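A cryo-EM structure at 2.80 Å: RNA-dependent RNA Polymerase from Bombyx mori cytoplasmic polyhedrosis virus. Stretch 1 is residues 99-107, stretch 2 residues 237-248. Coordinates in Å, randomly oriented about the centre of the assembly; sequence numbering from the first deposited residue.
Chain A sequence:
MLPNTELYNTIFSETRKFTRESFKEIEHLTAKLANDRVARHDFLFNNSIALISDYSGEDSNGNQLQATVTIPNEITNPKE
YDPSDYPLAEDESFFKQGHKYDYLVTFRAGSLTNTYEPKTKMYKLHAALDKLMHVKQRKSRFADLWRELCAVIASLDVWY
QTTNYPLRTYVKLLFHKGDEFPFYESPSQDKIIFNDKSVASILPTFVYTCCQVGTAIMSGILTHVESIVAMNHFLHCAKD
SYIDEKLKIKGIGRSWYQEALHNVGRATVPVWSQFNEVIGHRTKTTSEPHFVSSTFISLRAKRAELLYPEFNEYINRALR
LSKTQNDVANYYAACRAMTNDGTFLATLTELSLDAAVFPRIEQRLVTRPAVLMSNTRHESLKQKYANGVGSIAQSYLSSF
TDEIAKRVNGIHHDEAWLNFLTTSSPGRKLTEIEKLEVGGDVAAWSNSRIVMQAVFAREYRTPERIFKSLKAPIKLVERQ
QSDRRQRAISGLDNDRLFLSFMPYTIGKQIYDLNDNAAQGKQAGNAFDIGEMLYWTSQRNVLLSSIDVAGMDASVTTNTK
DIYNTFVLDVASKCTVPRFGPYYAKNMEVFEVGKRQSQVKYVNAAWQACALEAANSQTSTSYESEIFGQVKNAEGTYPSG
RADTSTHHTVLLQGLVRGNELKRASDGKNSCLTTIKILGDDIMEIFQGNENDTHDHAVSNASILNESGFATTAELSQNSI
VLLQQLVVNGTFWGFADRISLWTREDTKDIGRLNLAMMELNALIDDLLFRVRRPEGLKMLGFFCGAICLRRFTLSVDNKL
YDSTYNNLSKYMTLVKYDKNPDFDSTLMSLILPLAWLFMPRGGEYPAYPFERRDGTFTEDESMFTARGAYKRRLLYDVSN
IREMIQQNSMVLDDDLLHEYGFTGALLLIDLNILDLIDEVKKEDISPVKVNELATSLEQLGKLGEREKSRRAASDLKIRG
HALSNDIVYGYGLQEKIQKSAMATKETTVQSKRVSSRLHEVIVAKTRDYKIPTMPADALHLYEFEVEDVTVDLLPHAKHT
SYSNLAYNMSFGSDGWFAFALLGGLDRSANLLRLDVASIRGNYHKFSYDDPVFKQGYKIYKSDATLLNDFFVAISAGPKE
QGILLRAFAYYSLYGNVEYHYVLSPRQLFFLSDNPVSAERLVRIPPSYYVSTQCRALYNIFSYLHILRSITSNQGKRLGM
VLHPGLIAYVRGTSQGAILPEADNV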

# COMPACT_ATOMS: atom_id res chain seq x y z
N HIS A 99 -16.39 -23.22 -1.73
CA HIS A 99 -16.37 -23.74 -0.38
C HIS A 99 -17.06 -22.74 0.53
O HIS A 99 -16.83 -21.53 0.41
CB HIS A 99 -14.94 -24.06 0.09
CG HIS A 99 -14.04 -22.88 0.17
ND1 HIS A 99 -13.38 -22.36 -0.92
CD2 HIS A 99 -13.65 -22.13 1.23
CE1 HIS A 99 -12.64 -21.34 -0.55
NE2 HIS A 99 -12.78 -21.17 0.76
N LYS A 100 -17.91 -23.26 1.41
CA LYS A 100 -18.89 -22.42 2.09
C LYS A 100 -18.25 -21.51 3.13
O LYS A 100 -18.64 -20.35 3.26
CB LYS A 100 -19.96 -23.30 2.73
CG LYS A 100 -21.08 -22.54 3.41
CD LYS A 100 -22.15 -23.47 3.93
CE LYS A 100 -22.96 -24.04 2.78
NZ LYS A 100 -23.71 -22.98 2.06
N TYR A 101 -17.27 -22.01 3.86
CA TYR A 101 -16.74 -21.30 5.01
C TYR A 101 -15.33 -20.79 4.71
O TYR A 101 -14.50 -21.55 4.21
CB TYR A 101 -16.73 -22.19 6.25
CG TYR A 101 -18.11 -22.67 6.61
CD1 TYR A 101 -19.02 -21.83 7.22
CD2 TYR A 101 -18.51 -23.97 6.32
CE1 TYR A 101 -20.28 -22.26 7.54
CE2 TYR A 101 -19.77 -24.41 6.63
CZ TYR A 101 -20.65 -23.55 7.24
OH TYR A 101 -21.91 -23.97 7.57
N ASP A 102 -15.09 -19.53 5.03
CA ASP A 102 -13.76 -18.95 4.96
C ASP A 102 -13.21 -18.62 6.33
O ASP A 102 -12.08 -18.13 6.44
CB ASP A 102 -13.77 -17.67 4.11
CG ASP A 102 -14.03 -17.95 2.65
OD1 ASP A 102 -13.69 -19.06 2.19
OD2 ASP A 102 -14.55 -17.06 1.96
N TYR A 103 -13.98 -18.87 7.39
CA TYR A 103 -13.60 -18.46 8.73
C TYR A 103 -13.86 -19.63 9.68
O TYR A 103 -14.19 -20.74 9.26
CB TYR A 103 -14.35 -17.18 9.13
CG TYR A 103 -13.90 -15.96 8.35
CD1 TYR A 103 -12.82 -15.20 8.79
CD2 TYR A 103 -14.51 -15.59 7.17
CE1 TYR A 103 -12.39 -14.11 8.09
CE2 TYR A 103 -14.08 -14.50 6.45
CZ TYR A 103 -13.02 -13.76 6.92
OH TYR A 103 -12.57 -12.66 6.23
N LEU A 104 -13.68 -19.37 10.97
CA LEU A 104 -13.72 -20.42 11.99
C LEU A 104 -15.16 -20.84 12.25
O LEU A 104 -15.97 -20.06 12.76
CB LEU A 104 -13.04 -19.93 13.26
CG LEU A 104 -12.64 -20.82 14.44
CD1 LEU A 104 -13.74 -20.92 15.45
CD2 LEU A 104 -12.29 -22.21 13.95
N VAL A 105 -15.49 -22.08 11.88
CA VAL A 105 -16.79 -22.67 12.17
C VAL A 105 -16.84 -23.01 13.66
O VAL A 105 -15.80 -23.26 14.29
CB VAL A 105 -16.99 -23.92 11.28
CG1 VAL A 105 -18.36 -24.55 11.43
CG2 VAL A 105 -16.77 -23.55 9.84
N THR A 106 -18.03 -22.95 14.25
CA THR A 106 -18.20 -23.26 15.67
C THR A 106 -18.28 -24.77 15.87
O THR A 106 -19.11 -25.44 15.26
CB THR A 106 -19.45 -22.58 16.20
OG1 THR A 106 -19.34 -21.17 15.99
CG2 THR A 106 -19.60 -22.83 17.68
N PHE A 107 -17.40 -25.30 16.73
CA PHE A 107 -17.41 -26.71 17.11
C PHE A 107 -16.80 -26.84 18.49
O PHE A 107 -16.35 -25.86 19.09
CB PHE A 107 -16.70 -27.58 16.06
CG PHE A 107 -15.29 -27.15 15.74
CD1 PHE A 107 -14.22 -27.64 16.46
CD2 PHE A 107 -15.05 -26.27 14.71
CE1 PHE A 107 -12.94 -27.24 16.17
CE2 PHE A 107 -13.77 -25.87 14.41
CZ PHE A 107 -12.71 -26.35 15.15
N CYS A 237 -25.62 -15.14 15.16
CA CYS A 237 -24.69 -15.21 14.03
C CYS A 237 -23.62 -16.26 14.27
O CYS A 237 -23.11 -16.86 13.32
CB CYS A 237 -24.06 -13.85 13.78
SG CYS A 237 -25.23 -12.60 13.22
N ALA A 238 -23.27 -16.51 15.53
CA ALA A 238 -22.30 -17.54 15.87
C ALA A 238 -22.88 -18.94 15.92
O ALA A 238 -22.14 -19.88 16.21
CB ALA A 238 -21.66 -17.23 17.21
N LYS A 239 -24.19 -19.09 15.69
CA LYS A 239 -24.84 -20.40 15.70
C LYS A 239 -24.23 -21.37 14.69
O LYS A 239 -24.12 -22.57 14.96
CB LYS A 239 -26.33 -20.22 15.45
CG LYS A 239 -27.17 -21.46 15.58
CD LYS A 239 -28.62 -21.14 15.31
CE LYS A 239 -29.21 -20.35 16.46
NZ LYS A 239 -30.67 -20.13 16.30
N ASP A 240 -23.82 -20.89 13.52
CA ASP A 240 -23.13 -21.73 12.54
C ASP A 240 -21.70 -21.27 12.29
O ASP A 240 -20.76 -22.04 12.50
CB ASP A 240 -23.92 -21.75 11.23
CG ASP A 240 -23.42 -22.80 10.24
OD1 ASP A 240 -22.52 -23.60 10.56
OD2 ASP A 240 -23.95 -22.83 9.11
N SER A 241 -21.52 -20.04 11.83
CA SER A 241 -20.19 -19.49 11.58
C SER A 241 -20.30 -18.00 11.79
O SER A 241 -21.06 -17.33 11.09
CB SER A 241 -19.71 -19.82 10.17
OG SER A 241 -18.43 -19.26 9.94
N TYR A 242 -19.54 -17.48 12.75
CA TYR A 242 -19.79 -16.15 13.27
C TYR A 242 -19.38 -15.06 12.28
O TYR A 242 -20.17 -14.15 11.99
CB TYR A 242 -19.08 -16.01 14.61
CG TYR A 242 -19.21 -14.69 15.31
CD1 TYR A 242 -20.45 -14.18 15.66
CD2 TYR A 242 -18.08 -14.01 15.73
CE1 TYR A 242 -20.56 -12.99 16.33
CE2 TYR A 242 -18.18 -12.82 16.41
CZ TYR A 242 -19.43 -12.32 16.71
OH TYR A 242 -19.54 -11.13 17.39
N ILE A 243 -18.18 -15.17 11.72
CA ILE A 243 -17.66 -14.13 10.85
C ILE A 243 -18.38 -14.14 9.50
O ILE A 243 -18.67 -13.08 8.93
CB ILE A 243 -16.14 -14.30 10.68
CG1 ILE A 243 -15.46 -14.34 12.05
CG2 ILE A 243 -15.57 -13.18 9.88
CD1 ILE A 243 -15.63 -13.10 12.86
N ASP A 244 -18.72 -15.33 8.99
CA ASP A 244 -19.42 -15.44 7.72
C ASP A 244 -20.82 -14.85 7.80
O ASP A 244 -21.26 -14.13 6.89
CB ASP A 244 -19.50 -16.89 7.28
CG ASP A 244 -18.16 -17.44 6.85
OD1 ASP A 244 -17.35 -16.66 6.32
OD2 ASP A 244 -17.92 -18.64 7.04
N GLU A 245 -21.53 -15.12 8.90
CA GLU A 245 -22.87 -14.57 9.05
C GLU A 245 -22.84 -13.08 9.34
O GLU A 245 -23.74 -12.36 8.93
CB GLU A 245 -23.64 -15.32 10.13
CG GLU A 245 -24.03 -16.72 9.71
CD GLU A 245 -25.05 -16.71 8.58
OE1 GLU A 245 -25.90 -15.80 8.56
OE2 GLU A 245 -24.99 -17.61 7.72
N LYS A 246 -21.80 -12.60 10.04
CA LYS A 246 -21.64 -11.16 10.21
C LYS A 246 -21.41 -10.46 8.88
O LYS A 246 -22.01 -9.41 8.61
CB LYS A 246 -20.48 -10.87 11.16
CG LYS A 246 -20.81 -10.98 12.62
CD LYS A 246 -19.53 -11.18 13.38
CE LYS A 246 -18.62 -10.00 13.30
NZ LYS A 246 -17.37 -10.31 14.03
N LEU A 247 -20.55 -11.02 8.03
CA LEU A 247 -20.29 -10.42 6.73
C LEU A 247 -21.47 -10.56 5.78
O LEU A 247 -21.57 -9.77 4.83
CB LEU A 247 -19.06 -11.05 6.09
CG LEU A 247 -17.71 -10.75 6.74
CD1 LEU A 247 -16.62 -11.57 6.08
CD2 LEU A 247 -17.42 -9.27 6.62
N LYS A 248 -22.36 -11.52 5.99
CA LYS A 248 -23.44 -11.70 5.03
C LYS A 248 -24.58 -10.70 5.23
O LYS A 248 -25.24 -10.33 4.26
CB LYS A 248 -23.95 -13.14 5.08
CG LYS A 248 -24.81 -13.52 3.89
CD LYS A 248 -25.16 -14.99 3.89
CE LYS A 248 -26.50 -15.23 4.55
NZ LYS A 248 -26.42 -15.30 6.03

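The carboxylate of Asp244 sits between two tyrosine rings of the other stretch and meets both at their edges: OD2 lies 3.4 Å from CD1 of Tyr101, and OD1 lies 3.2 Å from CD2 of Tyr103. Ring edges carry the partial positive charge of their C-H groups, so an acidic side chain is well suited to this position, whereas the electron-rich faces would receive it poorly. With chi1 at -71° (m), the side chain brings its carboxylate nearer to the other stretch than its sideways CA-to-CB bond alone would suggest. The carboxylate is also held from within its own stretch, because OG of Ser241 donates a hydrogen bond to OD2 of Asp244 at 3.0 Å. Ser241 occupies the N-cap position of the helix that begins at Tyr242, and the Tyr101 ring packs against its small side chain, with CE1 of Tyr101 3.6 Å from CB of Ser241.

The remainder of the Tyr103 contact is apolar. CG2 of Ile243 rests over one face of the ring, 3.5 Å from the centroid of Tyr103 and 10° off the ring normal, a CH-pi contact in which the branched side chain offers a methyl group almost squarely to the aromatic surface. One helical turn further on, CD1 of Leu247 reaches CE2 of Tyr103 at 3.9 Å. Tyr103 is buried and loses 89 Å² to the other stretch, the largest share of any residue here, in a total of 513 Å² summed over both sides.

Hydrogen bonds fasten the segment that precedes the helix. The hydroxyl of Tyr101 donates to the carboxylate of Asp240, with OH and OD2 2.8 Å apart; its CA-to-CB bond points sideways, but its end comes nearer. The CA-to-CB bond of Asp240 points away from the other stretch, but its side chain, with chi1 at -169° (t), brings the carboxylate back within reach. Its backbone contributes as well: N of Thr106 donates a weak hydrogen bond to O of Asp240, long at 3.4 Å although nearly straight at 178°. Thr106 adds a side-chain bond, from OG1 to O of Ala238 at 3.1 Å, so this buried threonine uses both its amide and its hydroxyl to engage backbone carbonyl groups of the other stretch. Beside it, CG1 of Val105 packs 3.6 Å from O of Asp240, placing a compact aliphatic side chain against the backbone where the two stretches run close, with CA of Val105 and CA of Ser241 4.7 Å apart.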